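Side-chain contacts in cyclase (Streptomyces sp. R1128, PDB 3TFZ), which probably acts as an aromatase/cyclase, folding and cyclising the polyketide chain in the biosynthesis of the R1128 aromatic polyketides: residues 25-30 with 40-45; 108-113 with 144-149. One frame throughout, in Å; residues are numbered along the deposited sequence.

Contact 1: residues 25-30 with 40-45; sequences ADVLGY and VEILEE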
ATOM      1  N   ALA A  25      -2.689 -17.490   7.962  1.00 16.66           N
ATOM      2  CA  ALA A  25      -3.133 -18.238   9.145  1.00 16.97           C
ATOM      3  C   ALA A  25      -2.082 -19.212   9.746  1.00 18.64           C
ATOM      4  O   ALA A  25      -2.151 -19.530  10.987  1.00 19.67           O
ATOM      5  CB  ALA A  25      -4.477 -18.996   8.950  1.00 15.50           C
ATOM      6  N   ASP A  26      -1.178 -19.753   8.923  1.00 16.43           N
ATOM      7  CA  ASP A  26      -0.293 -20.833   9.446  1.00 17.77           C
ATOM      8  C   ASP A  26       1.004 -20.223  10.013  1.00 18.31           C
ATOM      9  O   ASP A  26       2.062 -20.278   9.345  1.00 16.85           O
ATOM     10  CB  ASP A  26      -0.066 -21.804   8.272  1.00 19.78           C
ATOM     11  CG  ASP A  26       0.825 -23.044   8.614  1.00 24.80           C
ATOM     12  OD1 ASP A  26       1.014 -23.376   9.812  1.00 29.04           O
ATOM     13  OD2 ASP A  26       1.375 -23.648   7.618  1.00 32.38           O
ATOM     14  N   VAL A  27       0.925 -19.582  11.206  1.00 18.43           N
ATOM     15  CA  VAL A  27       2.132 -19.037  11.798  1.00 19.92           C
ATOM     16  C   VAL A  27       3.305 -20.069  11.981  1.00 22.63           C
ATOM     17  O   VAL A  27       4.454 -19.648  12.042  1.00 23.90           O
ATOM     18  CB  VAL A  27       1.979 -18.463  13.184  1.00 20.63           C
ATOM     19  CG1 VAL A  27       2.083 -16.984  13.270  1.00 19.28           C
ATOM     20  CG2 VAL A  27       0.995 -19.171  14.034  1.00 20.87           C
ATOM     21  N   LEU A  28       3.027 -21.356  12.198  1.00 24.84           N
ATOM     22  CA  LEU A  28       4.103 -22.365  12.206  1.00 28.86           C
ATOM     23  C   LEU A  28       4.989 -22.295  10.924  1.00 27.54           C
ATOM     24  O   LEU A  28       6.147 -22.626  10.988  1.00 30.97           O
ATOM     25  CB  LEU A  28       3.540 -23.766  12.331  1.00 31.07           C
ATOM     26  CG  LEU A  28       3.406 -24.689  13.569  1.00 35.80           C
ATOM     27  CD1 LEU A  28       3.885 -24.105  14.879  1.00 37.69           C
ATOM     28  CD2 LEU A  28       2.031 -25.429  13.666  1.00 34.31           C
ATOM     29  N   GLY A  29       4.434 -21.921   9.765  1.00 25.48           N
ATOM     30  CA  GLY A  29       5.233 -21.672   8.571  1.00 22.40           C
ATOM     31  C   GLY A  29       6.030 -20.357   8.535  1.00 20.72           C
ATOM     32  O   GLY A  29       6.707 -20.182   7.648  1.00 19.51           O
ATOM     33  N   TYR A  30       5.864 -19.413   9.450  1.00 21.48           N
ATOM     34  CA  TYR A  30       6.473 -18.048   9.325  1.00 22.58           C
ATOM     35  C   TYR A  30       8.030 -18.010   9.318  1.00 23.87           C
ATOM     36  O   TYR A  30       8.574 -17.141   8.676  1.00 22.77           O
ATOM     37  CB  TYR A  30       5.964 -17.082  10.405  1.00 21.54           C
ATOM     38  CG  TYR A  30       4.571 -16.412  10.111  1.00 24.60           C
ATOM     39  CD1 TYR A  30       4.177 -15.204  10.769  1.00 17.59           C
ATOM     40  CD2 TYR A  30       3.628 -17.017   9.226  1.00 18.79           C
ATOM     41  CE1 TYR A  30       2.872 -14.652  10.522  1.00 16.89           C
ATOM     42  CE2 TYR A  30       2.334 -16.451   9.019  1.00 15.53           C
ATOM     43  CZ  TYR A  30       1.974 -15.282   9.667  1.00 14.95           C
ATOM     44  OH  TYR A  30       0.729 -14.686   9.433  1.00 16.07           O
ATOM     45  N   VAL A  40       9.620 -19.242  15.484  1.00 29.16           N
ATOM     46  CA  VAL A  40       8.273 -18.990  15.902  1.00 29.75           C
ATOM     47  C   VAL A  40       7.952 -20.014  16.996  1.00 32.58           C
ATOM     48  O   VAL A  40       8.325 -21.205  16.877  1.00 34.49           O
ATOM     49  CB  VAL A  40       7.243 -19.288  14.772  1.00 29.11           C
ATOM     50  CG1 VAL A  40       5.821 -19.034  15.252  1.00 26.61           C
ATOM     51  CG2 VAL A  40       7.505 -18.474  13.560  1.00 31.62           C
ATOM     52  N   GLU A  41       7.152 -19.600  17.974  1.00 30.95           N
ATOM     53  CA  GLU A  41       6.707 -20.502  18.971  1.00 32.19           C
ATOM     54  C   GLU A  41       5.296 -20.203  19.457  1.00 29.87           C
ATOM     55  O   GLU A  41       5.040 -19.077  19.821  1.00 26.67           O
ATOM     56  CB  GLU A  41       7.680 -20.309  20.085  1.00 35.40           C
ATOM     57  CG  GLU A  41       7.580 -21.204  21.223  1.00 44.92           C
ATOM     58  CD  GLU A  41       8.593 -20.727  22.246  1.00 58.78           C
ATOM     59  OE1 GLU A  41       8.430 -21.170  23.462  1.00 57.59           O
ATOM     60  OE2 GLU A  41       9.501 -19.876  21.765  1.00 58.32           O
ATOM     61  N   ILE A  42       4.430 -21.233  19.560  1.00 30.36           N
ATOM     62  CA  ILE A  42       3.039 -21.026  19.880  1.00 29.33           C
ATOM     63  C   ILE A  42       2.907 -21.172  21.319  1.00 32.02           C
ATOM     64  O   ILE A  42       3.192 -22.221  21.883  1.00 35.99           O
ATOM     65  CB  ILE A  42       2.072 -21.957  19.103  1.00 30.23           C
ATOM     66  CG1 ILE A  42       2.141 -21.642  17.573  1.00 30.17           C
ATOM     67  CG2 ILE A  42       0.653 -21.719  19.510  1.00 29.21           C
ATOM     68  CD1 ILE A  42       1.206 -22.541  16.674  1.00 35.03           C
ATOM     69  N   LEU A  43       2.454 -20.120  21.977  1.00 32.14           N
ATOM     70  CA  LEU A  43       2.315 -20.208  23.439  1.00 34.12           C
ATOM     71  C   LEU A  43       0.898 -20.594  23.841  1.00 35.13           C
ATOM     72  O   LEU A  43       0.670 -21.221  24.893  1.00 38.44           O
ATOM     73  CB  LEU A  43       2.743 -18.876  24.092  1.00 34.82           C
ATOM     74  CG  LEU A  43       4.130 -18.339  24.579  1.00 36.35           C
ATOM     75  CD1 LEU A  43       5.416 -19.112  24.200  1.00 30.55           C
ATOM     76  CD2 LEU A  43       4.230 -16.863  24.281  1.00 26.89           C
ATOM     77  N   GLU A  44      -0.063 -20.222  23.014  1.00 34.05           N
ATOM     78  CA  GLU A  44      -1.493 -20.336  23.339  1.00 36.84           C
ATOM     79  C   GLU A  44      -2.227 -20.283  22.018  1.00 33.60           C
ATOM     80  O   GLU A  44      -1.853 -19.549  21.122  1.00 32.19           O
ATOM     81  CB  GLU A  44      -1.893 -19.234  24.338  1.00 38.23           C
ATOM     82  CG  GLU A  44      -3.175 -19.363  25.216  1.00 49.95           C
ATOM     83  CD  GLU A  44      -3.718 -17.906  25.657  1.00 60.81           C
ATOM     84  OE1 GLU A  44      -2.875 -17.041  26.003  1.00 64.34           O
ATOM     85  OE2 GLU A  44      -4.953 -17.584  25.641  1.00 63.01           O
ATOM     86  N   GLU A  45      -3.233 -21.110  21.885  1.00 36.54           N
ATOM     87  CA  GLU A  45      -3.930 -21.369  20.645  1.00 37.94           C
ATOM     88  C   GLU A  45      -5.321 -21.977  20.901  1.00 40.30           C
ATOM     89  O   GLU A  45      -5.466 -22.889  21.648  1.00 42.31           O
ATOM     90  CB  GLU A  45      -3.155 -22.345  19.760  1.00 39.01           C
ATOM     91  CG  GLU A  45      -3.076 -21.785  18.343  1.00 42.26           C
ATOM     92  CD  GLU A  45      -2.819 -22.857  17.302  1.00 48.30           C
ATOM     93  OE1 GLU A  45      -2.298 -23.979  17.697  1.00 51.68           O
ATOM     94  OE2 GLU A  45      -3.188 -22.552  16.118  1.00 44.98           O
TER
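In this helix-grip fold, the short 3-10 turn 27-29, which joins helix 17-25 to helix 30-33, sets Val27, Leu28 and Tyr30 against Val40 and Ile42 on the edge strand 37-46. Val40 packs at the end nearer the buried Val27 and Tyr30. Both its methyls turn onto the carbonyl oxygen of the turn, with CG1 3.5 Å and CG2 3.6 Å from Val27 O. That oxygen is already used within the turn, accepting Tyr30 N at 3.0 Å, so the valine packs over a satisfied polar atom. With CG1 anti to its backbone N (chi1 179°), Val40 leaves CG2 to reach Tyr30 CB at 3.8 Å.

The chain bends into the turn through an inverse gamma turn centred on Asp26, and Leu28 then lies at the outer, more exposed end. There its CD1 meets Ile42 CD1 at 3.6 Å, the two side chains crossing at about a right angle. Val27 CG2 approaches the same Ile42 methyl more loosely, at 4.3 Å, while Val27 CG1 sits over one face of the Tyr30 ring, offset toward the rim. The phenol leads away from the strand, its OH hydrogen-bonded to Leu24 O and Arg69, and its ring meets Phe34, a residue of the potassium site.

Contact 2: residues 108-113 with 144-149; sequences LVLTHD and RNSVAD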
ATOM      1  N   LEU A 108      -3.498  -7.430  -0.893  1.00 14.47           N
ATOM      2  CA  LEU A 108      -2.959  -7.770   0.427  1.00 14.55           C
ATOM      3  C   LEU A 108      -2.511  -6.461   1.170  1.00 14.07           C
ATOM      4  O   LEU A 108      -1.691  -5.695   0.687  1.00 15.69           O
ATOM      5  CB  LEU A 108      -1.782  -8.822   0.335  1.00 13.13           C
ATOM      6  CG  LEU A 108      -1.238  -9.242   1.721  1.00 14.35           C
ATOM      7  CD1 LEU A 108      -2.317  -9.992   2.624  1.00 13.79           C
ATOM      8  CD2 LEU A 108      -0.051 -10.163   1.571  1.00 16.23           C
ATOM      9  N   VAL A 109      -3.077  -6.251   2.347  1.00 13.06           N
ATOM     10  CA  VAL A 109      -2.794  -5.131   3.173  1.00 13.46           C
ATOM     11  C   VAL A 109      -2.274  -5.491   4.596  1.00 13.69           C
ATOM     12  O   VAL A 109      -2.780  -6.382   5.272  1.00 12.73           O
ATOM     13  CB  VAL A 109      -4.055  -4.218   3.297  1.00 12.70           C
ATOM     14  CG1 VAL A 109      -3.734  -2.917   4.141  1.00 13.52           C
ATOM     15  CG2 VAL A 109      -4.535  -3.817   1.896  1.00 13.05           C
ATOM     16  N   LEU A 110      -1.280  -4.696   5.022  1.00 15.94           N
ATOM     17  CA  LEU A 110      -0.651  -4.793   6.334  1.00 14.33           C
ATOM     18  C   LEU A 110      -0.605  -3.319   6.908  1.00 14.55           C
ATOM     19  O   LEU A 110      -0.065  -2.451   6.254  1.00 12.41           O
ATOM     20  CB  LEU A 110       0.741  -5.410   6.233  1.00 10.02           C
ATOM     21  CG  LEU A 110       1.507  -5.487   7.551  1.00 11.32           C
ATOM     22  CD1 LEU A 110       0.720  -6.236   8.602  1.00 10.45           C
ATOM     23  CD2 LEU A 110       2.844  -6.178   7.337  1.00 12.37           C
ATOM     24  N   THR A 111      -1.231  -3.122   8.106  1.00 13.94           N
ATOM     25  CA  THR A 111      -1.240  -1.863   8.865  1.00 13.03           C
ATOM     26  C   THR A 111      -0.392  -2.022  10.114  1.00 14.16           C
ATOM     27  O   THR A 111      -0.101  -3.137  10.598  1.00 12.54           O
ATOM     28  CB  THR A 111      -2.661  -1.289   9.262  1.00 11.52           C
ATOM     29  OG1 THR A 111      -3.186  -2.066  10.283  1.00 14.03           O
ATOM     30  CG2 THR A 111      -3.712  -1.307   8.123  1.00  8.03           C
ATOM     31  N   HIS A 112       0.075  -0.855  10.586  1.00 15.31           N
ATOM     32  CA  HIS A 112       0.844  -0.772  11.840  1.00 12.92           C
ATOM     33  C   HIS A 112       0.402   0.405  12.610  1.00 12.81           C
ATOM     34  O   HIS A 112       0.421   1.482  12.054  1.00 13.48           O
ATOM     35  CB  HIS A 112       2.342  -0.608  11.600  1.00 10.80           C
ATOM     36  CG  HIS A 112       2.986  -1.836  11.064  1.00 13.20           C
ATOM     37  ND1 HIS A 112       3.041  -2.122   9.715  1.00 10.76           N
ATOM     38  CD2 HIS A 112       3.673  -2.826  11.677  1.00 12.28           C
ATOM     39  CE1 HIS A 112       3.678  -3.262   9.520  1.00  5.35           C
ATOM     40  NE2 HIS A 112       4.110  -3.692  10.692  1.00 10.04           N
ATOM     41  N   ASP A 113       0.098   0.203  13.899  1.00 12.57           N
ATOM     42  CA  ASP A 113      -0.200   1.289  14.843  1.00 15.39           C
ATOM     43  C   ASP A 113       0.895   1.134  15.896  1.00 16.72           C
ATOM     44  O   ASP A 113       1.025   0.050  16.505  1.00 17.87           O
ATOM     45  CB  ASP A 113      -1.622   1.160  15.470  1.00 16.56           C
ATOM     46  CG  ASP A 113      -2.756   1.364  14.371  1.00 20.47           C
ATOM     47  OD1 ASP A 113      -2.777   2.508  13.833  1.00 20.42           O
ATOM     48  OD2 ASP A 113      -3.506   0.393  13.995  1.00 16.90           O
ATOM     49  N   ARG A 144      10.876  -0.898   6.603  1.00 22.56           N
ATOM     50  CA  ARG A 144      11.604  -2.046   6.071  1.00 23.92           C
ATOM     51  C   ARG A 144      10.890  -3.433   6.152  1.00 22.98           C
ATOM     52  O   ARG A 144      10.847  -4.232   5.225  1.00 25.17           O
ATOM     53  CB  ARG A 144      13.038  -2.081   6.714  1.00 25.30           C
ATOM     54  CG  ARG A 144      13.875  -3.348   6.401  1.00 29.63           C
ATOM     55  CD  ARG A 144      15.349  -3.282   6.812  1.00 39.46           C
ATOM     56  NE  ARG A 144      16.023  -3.165   5.539  1.00 53.22           N
ATOM     57  CZ  ARG A 144      16.857  -4.052   5.003  1.00 60.03           C
ATOM     58  NH1 ARG A 144      17.263  -5.160   5.660  1.00 60.55           N
ATOM     59  NH2 ARG A 144      17.323  -3.792   3.785  1.00 63.77           N
ATOM     60  N   ASN A 145      10.337  -3.741   7.285  1.00 27.99           N
ATOM     61  CA  ASN A 145       9.898  -5.066   7.557  1.00 26.26           C
ATOM     62  C   ASN A 145       8.499  -5.293   7.062  1.00 22.73           C
ATOM     63  O   ASN A 145       8.108  -6.370   6.774  1.00 22.38           O
ATOM     64  CB  ASN A 145       9.946  -5.169   9.052  1.00 28.43           C
ATOM     65  CG  ASN A 145      11.201  -5.736   9.480  1.00 36.71           C
ATOM     66  OD1 ASN A 145      11.336  -6.973   9.589  1.00 39.33           O
ATOM     67  ND2 ASN A 145      12.203  -4.875   9.645  1.00 43.43           N
ATOM     68  N   SER A 146       7.745  -4.241   7.037  1.00 21.14           N
ATOM     69  CA  SER A 146       6.450  -4.213   6.478  1.00 20.59           C
ATOM     70  C   SER A 146       6.494  -4.645   4.976  1.00 19.35           C
ATOM     71  O   SER A 146       5.787  -5.570   4.544  1.00 18.03           O
ATOM     72  CB  SER A 146       5.909  -2.774   6.672  1.00 20.42           C
ATOM     73  OG  SER A 146       4.737  -2.605   5.945  1.00 27.38           O
ATOM     74  N   VAL A 147       7.353  -3.967   4.195  1.00 20.28           N
ATOM     75  CA  VAL A 147       7.693  -4.299   2.797  1.00 17.74           C
ATOM     76  C   VAL A 147       8.182  -5.786   2.645  1.00 18.11           C
ATOM     77  O   VAL A 147       7.673  -6.458   1.807  1.00 19.69           O
ATOM     78  CB  VAL A 147       8.679  -3.218   2.179  1.00 18.40           C
ATOM     79  CG1 VAL A 147       9.157  -3.638   0.793  1.00 16.16           C
ATOM     80  CG2 VAL A 147       7.923  -1.853   2.088  1.00 17.44           C
ATOM     81  N   ALA A 148       9.082  -6.272   3.508  1.00 17.04           N
ATOM     82  CA  ALA A 148       9.654  -7.596   3.482  1.00 18.50           C
ATOM     83  C   ALA A 148       8.595  -8.651   3.790  1.00 18.89           C
ATOM     84  O   ALA A 148       8.532  -9.667   3.089  1.00 19.36           O
ATOM     85  CB  ALA A 148      10.865  -7.713   4.494  1.00 18.45           C
ATOM     86  N   ASP A 149       7.683  -8.332   4.714  1.00 19.03           N
ATOM     87  CA  ASP A 149       6.614  -9.242   5.129  1.00 19.38           C
ATOM     88  C   ASP A 149       5.567  -9.445   4.037  1.00 17.76           C
ATOM     89  O   ASP A 149       5.121 -10.558   3.750  1.00 17.49           O
ATOM     90  CB  ASP A 149       5.936  -8.691   6.446  1.00 21.15           C
ATOM     91  CG  ASP A 149       6.748  -8.984   7.764  1.00 27.21           C
ATOM     92  OD1 ASP A 149       7.836  -9.660   7.729  1.00 28.96           O
ATOM     93  OD2 ASP A 149       6.275  -8.517   8.857  1.00 33.02           O
TER
HETATM   94  O   HOH W   1       2.342  -1.295   7.324  1.00 16.23           O
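His112 on strand 105-116 meets Ser146 on helix 131-164, and a single water bridges them. The imidazole reaches out from the strand with CG beside the backbone N (chi1 -71°). Its CE1 comes to rest 3.7 Å from Ser146 CB, an oblique approach, while ND1 is turned toward the water, which lies in the ring plane at its edge, 2.6 Å from ND1. The water donates to Leu110 O at 2.9 Å and is bonded to Ser146 OG at 3.1 Å. It therefore ties a strand carbonyl, the histidine and a helix hydroxyl together and helps to fix the rotation of the ring. Ser146 plays its part by holding OG anti to its own backbone N (chi1 170°).

Leu110, next but one along the strand, points the same way and adds packing against the helix. Its CD2 lies 4.1 Å from both Ser146 O and Asp149 CB, and the leucine and aspartate side chains cross obliquely. Leu110 also touches Leu150, Trp96 and Tyr80.

The other ring nitrogen of His112, NE2, hydrogen-bonds a buffer molecule, probably from the crystallisation liquor, consistent with His112 lining the interior pocket. Segments 108-113 and 144-149 run nearly antiparallel (157°), as expected of the long C-terminal helix gripped by the curved sheet in Bet v 1-like proteins.

Overall arrangement
Both contacts lean on the same antiparallel sheet, but at different places in it. Contact 1 packs the linker between the two short helices onto edge strand 37-46, grading from buried Val27 and Tyr30 to exposed Leu28. Contact 2 joins strand 105-116, next to the opposite edge strand 5-13, to the long helix 131-164, much nearer the centre of the chain and with two of its four touching residues buried and none fully exposed. The centres of contact 1 and contact 2 lie about 18 Å apart, and the two do not touch. The chemistry differs accordingly: contact 1 is aliphatic packing, whereas contact 2 buries less surface between its segments and adds a shared water and a histidine that meets a bound small molecule.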